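Side-chain contacts in NAD-dependent epimerase/dehydratase (Veillonella parvula DSM 2008, PDB 3R6D), which probably binds NAD(P) in a Rossmann-type domain and may act as an epimerase or dehydratase on a substrate that is not established: residues G59-P64 with A89-A94; G105-G110 with Q133-A138; S112-V117 with I151-W156. All coordinates share one frame; numbering follows the deposited sequence. Where two conformers were deposited one is given.

Interaction 1 (G59-P64 with A89-A94); sequences GSFQNP and ASIVKA
The methyl CD1 of I91 lies on a face of the F61 ring, joining helix 85-96 of this Rossmann-type domain to the loop that follows strand 54-58. That loop makes a type I beta turn from S60 to N63, and F61, second in the turn, directs its CB at the helix. From CB, a chi1 of -59° puts CG beside the backbone N and anti to the carbonyl carbon, which carries the ring up against I91. CD1 of F61 is 4.0 Å from CD1 of I91; the next ring atom, CE1, is 3.8 Å from CD1 of I91; and at the tip CZ of F61 stands 3.9 Å from that same methyl. Such even spacing belongs to a CH-pi contact in which the methyl sits over the ring centre, 13° off the normal. L11 of strand 8-11 touches both side chains, so sheet, helix and loop meet here. S60 and N63 fix the turn itself: OG of S60 accepts from N of Q62 at 2.9 Å, an ST turn, while OD1 of N63 takes N of S60 at 2.9 Å. The backbone O of F61 approaches CB of S90 to 3.5 Å, a van der Waals contact. Beside it a water bridges the segments, accepting from NE2 of Q62 at 2.7 Å and lying 2.9 Å from OG of S90, a hydroxyl also bonded to O of S86.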
loop_
_atom_site.group_PDB
_atom_site.type_symbol
_atom_site.label_atom_id
_atom_site.label_comp_id
_atom_site.label_asym_id
_atom_site.label_seq_id
_atom_site.Cartn_x
_atom_site.Cartn_y
_atom_site.Cartn_z
ATOM N N GLY A 59 6.112 -5.261 -17.230
ATOM C CA GLY A 59 6.684 -3.948 -17.383
ATOM C C GLY A 59 7.209 -3.374 -16.089
ATOM O O GLY A 59 7.137 -3.988 -15.015
ATOM N N SER A 60 7.802 -2.196 -16.230
ATOM C CA SER A 60 8.319 -1.424 -15.106
ATOM C C SER A 60 7.636 -0.081 -15.096
ATOM O O SER A 60 6.878 0.289 -16.013
ATOM C CB SER A 60 9.826 -1.215 -15.288
ATOM O OG SER A 60 10.030 -0.144 -16.225
ATOM N N PHE A 61 7.922 0.713 -14.064
ATOM C CA PHE A 61 7.362 2.051 -14.021
ATOM C C PHE A 61 7.947 3.000 -15.067
ATOM O O PHE A 61 7.422 4.097 -15.243
ATOM C CB PHE A 61 7.450 2.667 -12.603
ATOM C CG PHE A 61 6.731 1.870 -11.543
ATOM C CD1 PHE A 61 5.460 1.351 -11.775
ATOM C CD2 PHE A 61 7.337 1.644 -10.307
ATOM C CE1 PHE A 61 4.806 0.618 -10.801
ATOM C CE2 PHE A 61 6.700 0.893 -9.325
ATOM C CZ PHE A 61 5.417 0.392 -9.573
ATOM N N GLN A 62 8.993 2.559 -15.770
ATOM C CA GLN A 62 9.614 3.354 -16.854
ATOM C C GLN A 62 9.114 2.931 -18.231
ATOM O O GLN A 62 9.673 3.361 -19.245
ATOM C CB GLN A 62 11.144 3.289 -16.775
ATOM C CG GLN A 62 11.705 4.093 -15.617
ATOM C CD GLN A 62 11.505 3.389 -14.284
ATOM O OE1 GLN A 62 11.920 2.243 -14.105
ATOM N NE2 GLN A 62 10.859 4.063 -13.354
ATOM N N ASN A 63 8.069 2.101 -18.277
ATOM C CA ASN A 63 7.433 1.713 -19.539
ATOM C C ASN A 63 6.018 2.294 -19.575
ATOM O O ASN A 63 5.049 1.588 -19.177
ATOM C CB ASN A 63 7.340 0.205 -19.693
ATOM C CG ASN A 63 8.678 -0.513 -19.597
ATOM O OD1 ASN A 63 8.764 -1.504 -18.885
ATOM N ND2 ASN A 63 9.695 -0.063 -20.334
ATOM N N PRO A 64 5.875 3.569 -20.026
ATOM C CA PRO A 64 4.577 4.230 -19.846
ATOM C C PRO A 64 3.421 3.555 -20.600
ATOM O O PRO A 64 2.280 3.515 -20.110
ATOM C CB PRO A 64 4.852 5.673 -20.316
ATOM C CG PRO A 64 6.076 5.591 -21.199
ATOM C CD PRO A 64 6.890 4.492 -20.590
ATOM N N ALA A 89 5.638 9.746 -9.759
ATOM C CA ALA A 89 5.178 10.676 -10.778
ATOM C C ALA A 89 4.743 9.936 -12.041
ATOM O O ALA A 89 3.743 10.305 -12.674
ATOM C CB ALA A 89 6.261 11.727 -11.100
ATOM N N SER A 90 5.503 8.912 -12.409
ATOM C CA SER A 90 5.126 8.117 -13.589
ATOM C C SER A 90 3.785 7.401 -13.387
ATOM O O SER A 90 2.981 7.321 -14.327
ATOM C CB SER A 90 6.204 7.116 -13.926
ATOM O OG SER A 90 7.371 7.794 -14.349
ATOM N N ILE A 91 3.548 6.886 -12.172
ATOM C CA ILE A 91 2.290 6.228 -11.831
ATOM C C ILE A 91 1.146 7.248 -11.888
ATOM O O ILE A 91 0.130 7.008 -12.500
ATOM C CB ILE A 91 2.383 5.565 -10.443
ATOM C CG1 ILE A 91 3.350 4.375 -10.531
ATOM C CG2 ILE A 91 0.988 5.125 -9.965
ATOM C CD1 ILE A 91 3.768 3.860 -9.183
ATOM N N VAL A 92 1.340 8.404 -11.252
ATOM C CA VAL A 92 0.317 9.419 -11.292
ATOM C C VAL A 92 -0.030 9.837 -12.728
ATOM O O VAL A 92 -1.208 9.992 -13.055
ATOM C CB VAL A 92 0.761 10.627 -10.446
ATOM C CG1 VAL A 92 -0.062 11.852 -10.733
ATOM C CG2 VAL A 92 0.682 10.299 -8.928
ATOM N N LYS A 93 1.001 9.999 -13.560
ATOM C CA LYS A 93 0.809 10.365 -14.961
ATOM C C LYS A 93 0.007 9.297 -15.697
ATOM O O LYS A 93 -0.913 9.618 -16.430
ATOM C CB LYS A 93 2.147 10.641 -15.642
ATOM C CG LYS A 93 2.045 10.869 -17.148
ATOM C CD LYS A 93 3.422 11.012 -17.766
ATOM C CE LYS A 93 3.937 12.442 -17.650
ATOM N NZ LYS A 93 5.017 12.705 -18.658
ATOM N N ALA A 94 0.347 8.025 -15.503
ATOM C CA ALA A 94 -0.396 6.935 -16.163
ATOM C C ALA A 94 -1.846 6.887 -15.713
ATOM O O ALA A 94 -2.749 6.723 -16.529
ATOM C CB ALA A 94 0.257 5.611 -15.926
HETATM O O HOH W 1 9.904 6.585 -13.529
#

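Interaction 2 (G105-G110 with Q133-A138); sequences GVSMAG and QGERQA
E135 reaches S107 and M108 through a chain whose CG stands anti to the carbonyl carbon (chi1 -73°) and which then bends sharply at chi2 (-92°), laying the carboxylate along the end of strand 102-108. S107 answers with OG anti to its own N (chi1 -175°). This is helix-on-sheet packing in a Rossmann-type fold, helix 129-144 facing a parallel strand that pairs with 76-79 and 148-158. One carboxylate oxygen, OE1 of E135, meets the strand directly, 3.2 Å from both OG of S107 and N of M108. CG of the selenomethionine M108 also comes within 3.6 Å of OE1 of E135. The lower chain of E135 packs against M108 as well: CB of E135 is 4.0 Å from CG of M108, and CG of E135 is 4.0 Å from SE of M108. The two chains run at a slant to each other, and T123 and F124 of helix 117-125 also touch M108. Water completes this buried, polar seam. One molecule lies 2.7 Å from OG of S107 and donates to the helix backbone at O of E135. A second gives a proton to each segment, bonding O of V106 at 2.8 Å and the other carboxylate oxygen, OE2 of E135, at 2.7 Å.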
loop_
_atom_site.group_PDB
_atom_site.type_symbol
_atom_site.label_atom_id
_atom_site.label_comp_id
_atom_site.label_asym_id
_atom_site.label_seq_id
_atom_site.Cartn_x
_atom_site.Cartn_y
_atom_site.Cartn_z
ATOM N N GLY A 105 -2.061 3.538 -1.486
ATOM C CA GLY A 105 -0.623 3.322 -1.535
ATOM C C GLY A 105 -0.034 3.134 -0.150
ATOM O O GLY A 105 -0.537 3.702 0.826
ATOM N N VAL A 106 1.050 2.368 -0.066
ATOM C CA VAL A 106 1.753 2.096 1.155
ATOM C C VAL A 106 2.983 2.966 1.309
ATOM O O VAL A 106 3.861 2.945 0.444
ATOM C CB VAL A 106 2.131 0.612 1.192
ATOM C CG1 VAL A 106 3.165 0.358 2.242
ATOM C CG2 VAL A 106 0.858 -0.226 1.443
ATOM N N SER A 107 3.060 3.674 2.435
ATOM C CA SER A 107 4.208 4.492 2.786
ATOM C C SER A 107 4.640 4.161 4.195
ATOM O O SER A 107 4.160 3.204 4.803
ATOM C CB SER A 107 3.802 5.956 2.606
ATOM O OG SER A 107 4.870 6.837 2.806
HETATM N N MSE A 108 5.607 4.900 4.704
HETATM C CA MSE A 108 6.155 4.625 6.032
HETATM C C MSE A 108 5.614 5.638 7.040
HETATM O O MSE A 108 5.497 6.847 6.766
HETATM C CB MSE A 108 7.690 4.629 6.022
HETATM C CG MSE A 108 8.305 5.908 5.554
HETATM SE SE MSE A 108 10.269 5.903 5.747
HETATM C CE MSE A 108 10.329 6.084 7.676
ATOM N N ALA A 109 5.332 5.145 8.234
ATOM C CA ALA A 109 5.101 6.019 9.374
ATOM C C ALA A 109 6.419 6.704 9.792
ATOM O O ALA A 109 7.506 6.137 9.623
ATOM C CB ALA A 109 4.552 5.209 10.530
ATOM N N GLY A 110 6.290 7.907 10.335
ATOM C CA GLY A 110 7.401 8.654 10.897
ATOM C C GLY A 110 7.803 9.887 10.133
ATOM O O GLY A 110 8.623 10.666 10.647
ATOM N N GLN A 133 14.241 9.573 2.188
ATOM C CA GLN A 133 14.011 10.700 1.303
ATOM C C GLN A 133 13.173 10.336 0.088
ATOM O O GLN A 133 12.334 11.119 -0.331
ATOM C CB GLN A 133 15.334 11.364 0.939
ATOM C CG GLN A 133 15.943 11.882 2.236
ATOM C CD GLN A 133 17.140 12.787 2.077
ATOM O OE1 GLN A 133 17.878 12.710 1.095
ATOM N NE2 GLN A 133 17.344 13.652 3.064
ATOM N N GLY A 134 13.409 9.146 -0.473
ATOM C CA GLY A 134 12.607 8.661 -1.590
ATOM C C GLY A 134 11.144 8.459 -1.139
ATOM O O GLY A 134 10.211 8.819 -1.871
ATOM N N GLU A 135 10.952 7.902 0.069
ATOM C CA GLU A 135 9.580 7.782 0.603
ATOM C C GLU A 135 8.909 9.148 0.759
ATOM O O GLU A 135 7.735 9.333 0.403
ATOM C CB GLU A 135 9.572 7.022 1.935
ATOM C CG GLU A 135 9.822 5.520 1.772
ATOM C CD GLU A 135 8.575 4.674 1.624
ATOM O OE1 GLU A 135 7.491 5.044 2.122
ATOM O OE2 GLU A 135 8.722 3.595 1.008
ATOM N N ARG A 136 9.665 10.125 1.271
ATOM C CA ARG A 136 9.111 11.462 1.395
ATOM C C ARG A 136 8.692 12.058 0.025
ATOM O O ARG A 136 7.606 12.635 -0.109
ATOM C CB ARG A 136 10.110 12.383 2.116
ATOM C CG ARG A 136 9.559 13.716 2.431
ATOM C CD ARG A 136 10.554 14.538 3.215
ATOM N NE ARG A 136 10.685 14.062 4.585
ATOM C CZ ARG A 136 11.783 13.523 5.116
ATOM N NH1 ARG A 136 12.893 13.395 4.379
ATOM N NH2 ARG A 136 11.778 13.147 6.393
ATOM N N GLN A 137 9.572 11.924 -0.978
ATOM C CA GLN A 137 9.282 12.484 -2.290
ATOM C C GLN A 137 8.075 11.795 -2.942
ATOM O O GLN A 137 7.237 12.478 -3.512
ATOM C CB GLN A 137 10.517 12.423 -3.195
ATOM C CG GLN A 137 11.587 13.465 -2.769
ATOM C CD GLN A 137 12.791 13.570 -3.699
ATOM O OE1 GLN A 137 13.282 12.559 -4.181
ATOM N NE2 GLN A 137 13.294 14.817 -3.930
ATOM N N ALA A 138 7.981 10.459 -2.842
ATOM C CA ALA A 138 6.820 9.717 -3.375
ATOM C C ALA A 138 5.509 10.138 -2.725
ATOM O O ALA A 138 4.509 10.384 -3.412
ATOM C CB ALA A 138 7.027 8.232 -3.201
HETATM O O HOH W 2 6.500 2.159 0.502
HETATM O O HOH W 3 5.965 7.274 0.394
#

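Interaction 3 (S112-V117 with I151-W156); sequences SGEFPV and ILRLTW
E114 and R153 form a salt bridge, joining the loop after strand 102-108 to strand 148-158, which runs parallel beside 102-108 in the Rossmann-type sheet. OE2 of E114 accepts a hydrogen bond from NH1 of R153 at 3.0 Å, with an N-H...O angle of 144°. The oxygen lies near the guanidinium edge, whereas the arginine nitrogen meets the carboxylate from above its plane; the two flat groups are turned 61° apart, and one bond joins them, not a coplanar pair. E114 is set for this by a chi1 of 71°, which places CG between the backbone N and the carbonyl carbon. The same oxygen also accepts from the backbone N of G110, and OE1 of E114 is met on its syn side by N of S112 at 2.8 Å. The carboxylate thus gathers one side-chain and two backbone donors, drawing the loop in upon itself as well as toward the strand. Replacing E114 with an alanine would probably leave NH1 of R153 without its anionic mate and the amides of G110 and S112 without an acceptor. The arginine does not rely on the glutamate alone: its NH2 donates to O of S205, a residue of strand 204-209. OG of S112 lies beside the aliphatic part of R153, 4.3 Å from its CD. Farther along, F115 packs on T155, and its ring also meets F175 edge-to-face. OG1 of T155 hydrogen-bonds with O of D177 and also lies 3.6 Å from CZ of F115, meeting the ring obliquely.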
loop_
_atom_site.group_PDB
_atom_site.type_symbol
_atom_site.label_atom_id
_atom_site.label_comp_id
_atom_site.label_asym_id
_atom_site.label_seq_id
_atom_site.Cartn_x
_atom_site.Cartn_y
_atom_site.Cartn_z
ATOM N N SER A 112 5.660 12.416 9.194
ATOM C CA SER A 112 4.751 13.533 9.531
ATOM C C SER A 112 4.915 13.898 11.001
ATOM O O SER A 112 3.960 14.427 11.641
ATOM C CB SER A 112 3.297 13.109 9.281
ATOM O OG SER A 112 3.092 12.780 7.907
ATOM N N GLY A 113 6.120 13.694 11.553
ATOM C CA GLY A 113 6.371 14.006 12.978
ATOM C C GLY A 113 5.517 13.230 13.960
ATOM O O GLY A 113 5.291 13.681 15.100
ATOM N N GLU A 114 5.045 12.043 13.574
ATOM C CA GLU A 114 4.022 11.406 14.373
ATOM C C GLU A 114 4.563 10.408 15.403
ATOM O O GLU A 114 3.821 10.019 16.305
ATOM C CB GLU A 114 2.916 10.775 13.477
ATOM C CG GLU A 114 3.290 9.531 12.683
ATOM C CD GLU A 114 3.896 9.790 11.335
ATOM O OE1 GLU A 114 4.821 10.627 11.209
ATOM O OE2 GLU A 114 3.497 9.091 10.375
ATOM N N PHE A 115 5.806 9.943 15.270
ATOM C CA PHE A 115 6.347 8.967 16.218
ATOM C C PHE A 115 6.879 9.686 17.460
ATOM O O PHE A 115 7.412 10.791 17.356
ATOM C CB PHE A 115 7.543 8.208 15.590
ATOM C CG PHE A 115 7.196 6.989 14.749
ATOM C CD1 PHE A 115 6.073 6.208 14.969
ATOM C CD2 PHE A 115 8.111 6.563 13.803
ATOM C CE1 PHE A 115 5.841 5.033 14.201
ATOM C CE2 PHE A 115 7.872 5.413 13.062
ATOM C CZ PHE A 115 6.755 4.629 13.277
ATOM N N PRO A 116 6.826 9.045 18.623
ATOM C CA PRO A 116 7.492 9.552 19.819
ATOM C C PRO A 116 9.002 9.463 19.679
ATOM O O PRO A 116 9.509 8.783 18.784
ATOM C CB PRO A 116 6.960 8.654 20.921
ATOM C CG PRO A 116 6.691 7.336 20.237
ATOM C CD PRO A 116 6.261 7.704 18.817
ATOM N N VAL A 117 9.728 10.136 20.576
ATOM C CA VAL A 117 11.146 10.383 20.384
ATOM C C VAL A 117 11.966 9.112 20.178
ATOM O O VAL A 117 12.756 9.006 19.206
ATOM C CB VAL A 117 11.731 11.210 21.567
ATOM C CG1 VAL A 117 13.245 11.258 21.475
ATOM C CG2 VAL A 117 11.193 12.634 21.528
ATOM N N ILE A 151 -3.199 7.189 1.546
ATOM C CA ILE A 151 -1.864 6.737 1.911
ATOM C C ILE A 151 -1.992 5.977 3.208
ATOM O O ILE A 151 -2.649 6.451 4.146
ATOM C CB ILE A 151 -0.899 7.927 2.019
ATOM C CG1 ILE A 151 -0.686 8.565 0.620
ATOM C CG2 ILE A 151 0.412 7.485 2.684
ATOM C CD1 ILE A 151 -0.032 9.925 0.690
ATOM N N LEU A 152 -1.381 4.785 3.289
ATOM C CA LEU A 152 -1.320 4.015 4.535
ATOM C C LEU A 152 0.077 4.136 5.088
ATOM O O LEU A 152 1.040 3.665 4.481
ATOM C CB LEU A 152 -1.712 2.533 4.268
ATOM C CG LEU A 152 -3.130 2.380 3.669
ATOM C CD1 LEU A 152 -3.337 0.894 3.391
ATOM C CD2 LEU A 152 -4.174 2.937 4.585
ATOM N N ARG A 153 0.212 4.835 6.217
ATOM C CA ARG A 153 1.500 5.004 6.879
ATOM C C ARG A 153 1.761 3.822 7.800
ATOM O O ARG A 153 1.143 3.723 8.859
ATOM C CB ARG A 153 1.546 6.315 7.672
ATOM C CG ARG A 153 1.514 7.560 6.799
ATOM C CD ARG A 153 1.381 8.826 7.615
ATOM N NE ARG A 153 0.023 9.032 8.095
ATOM C CZ ARG A 153 -0.344 9.117 9.377
ATOM N NH1 ARG A 153 0.520 8.835 10.366
ATOM N NH2 ARG A 153 -1.607 9.436 9.679
ATOM N N LEU A 154 2.629 2.902 7.370
ATOM C CA LEU A 154 2.835 1.664 8.131
ATOM C C LEU A 154 3.987 1.809 9.073
ATOM O O LEU A 154 5.047 2.316 8.693
ATOM C CB LEU A 154 3.086 0.482 7.198
ATOM C CG LEU A 154 2.041 0.276 6.082
ATOM C CD1 LEU A 154 2.307 -1.032 5.366
ATOM C CD2 LEU A 154 0.606 0.289 6.647
ATOM N N THR A 155 3.795 1.314 10.306
ATOM C CA THR A 155 4.893 1.138 11.245
ATOM C C THR A 155 5.654 -0.169 10.885
ATOM O O THR A 155 5.456 -0.695 9.793
ATOM C CB THR A 155 4.387 1.258 12.666
ATOM O OG1 THR A 155 5.518 1.238 13.556
ATOM C CG2 THR A 155 3.378 0.161 13.041
ATOM N N TRP A 156 6.555 -0.623 11.757
ATOM C CA TRP A 156 7.490 -1.691 11.375
ATOM C C TRP A 156 6.783 -3.028 11.189
ATOM O O TRP A 156 6.020 -3.443 12.056
ATOM C CB TRP A 156 8.572 -1.792 12.464
ATOM C CG TRP A 156 9.562 -0.642 12.345
ATOM C CD1 TRP A 156 9.496 0.591 12.954
ATOM C CD2 TRP A 156 10.689 -0.603 11.481
ATOM N NE1 TRP A 156 10.540 1.382 12.536
ATOM C CE2 TRP A 156 11.284 0.672 11.619
ATOM C CE3 TRP A 156 11.263 -1.536 10.599
ATOM C CZ2 TRP A 156 12.449 1.031 10.915
ATOM C CZ3 TRP A 156 12.426 -1.186 9.909
ATOM C CH2 TRP A 156 13.018 0.086 10.077
#

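From the N terminus, the chain leaves strand 54-58 through 59-64 and returns along helix 85-96, so interaction 1 closes a loop with 24 residues between its segments before interaction 2 opens. Interaction 2 starts on strand 102-108, and interaction 3 opens at 112-117 before helix 129-144 completes interaction 2; strand 148-158 then completes interaction 3. These two therefore cross, whereas interaction 1 precedes both in series. Interactions 2 and 3 also touch, strands 102-108 and 148-158 pairing as neighbours at G105 and S107 with L152. Interaction 1, which ties the loop after strand 54-58 to helix 85-96, stands apart, its centre about 18 Å from that of interaction 2 and 27 Å from that of interaction 3.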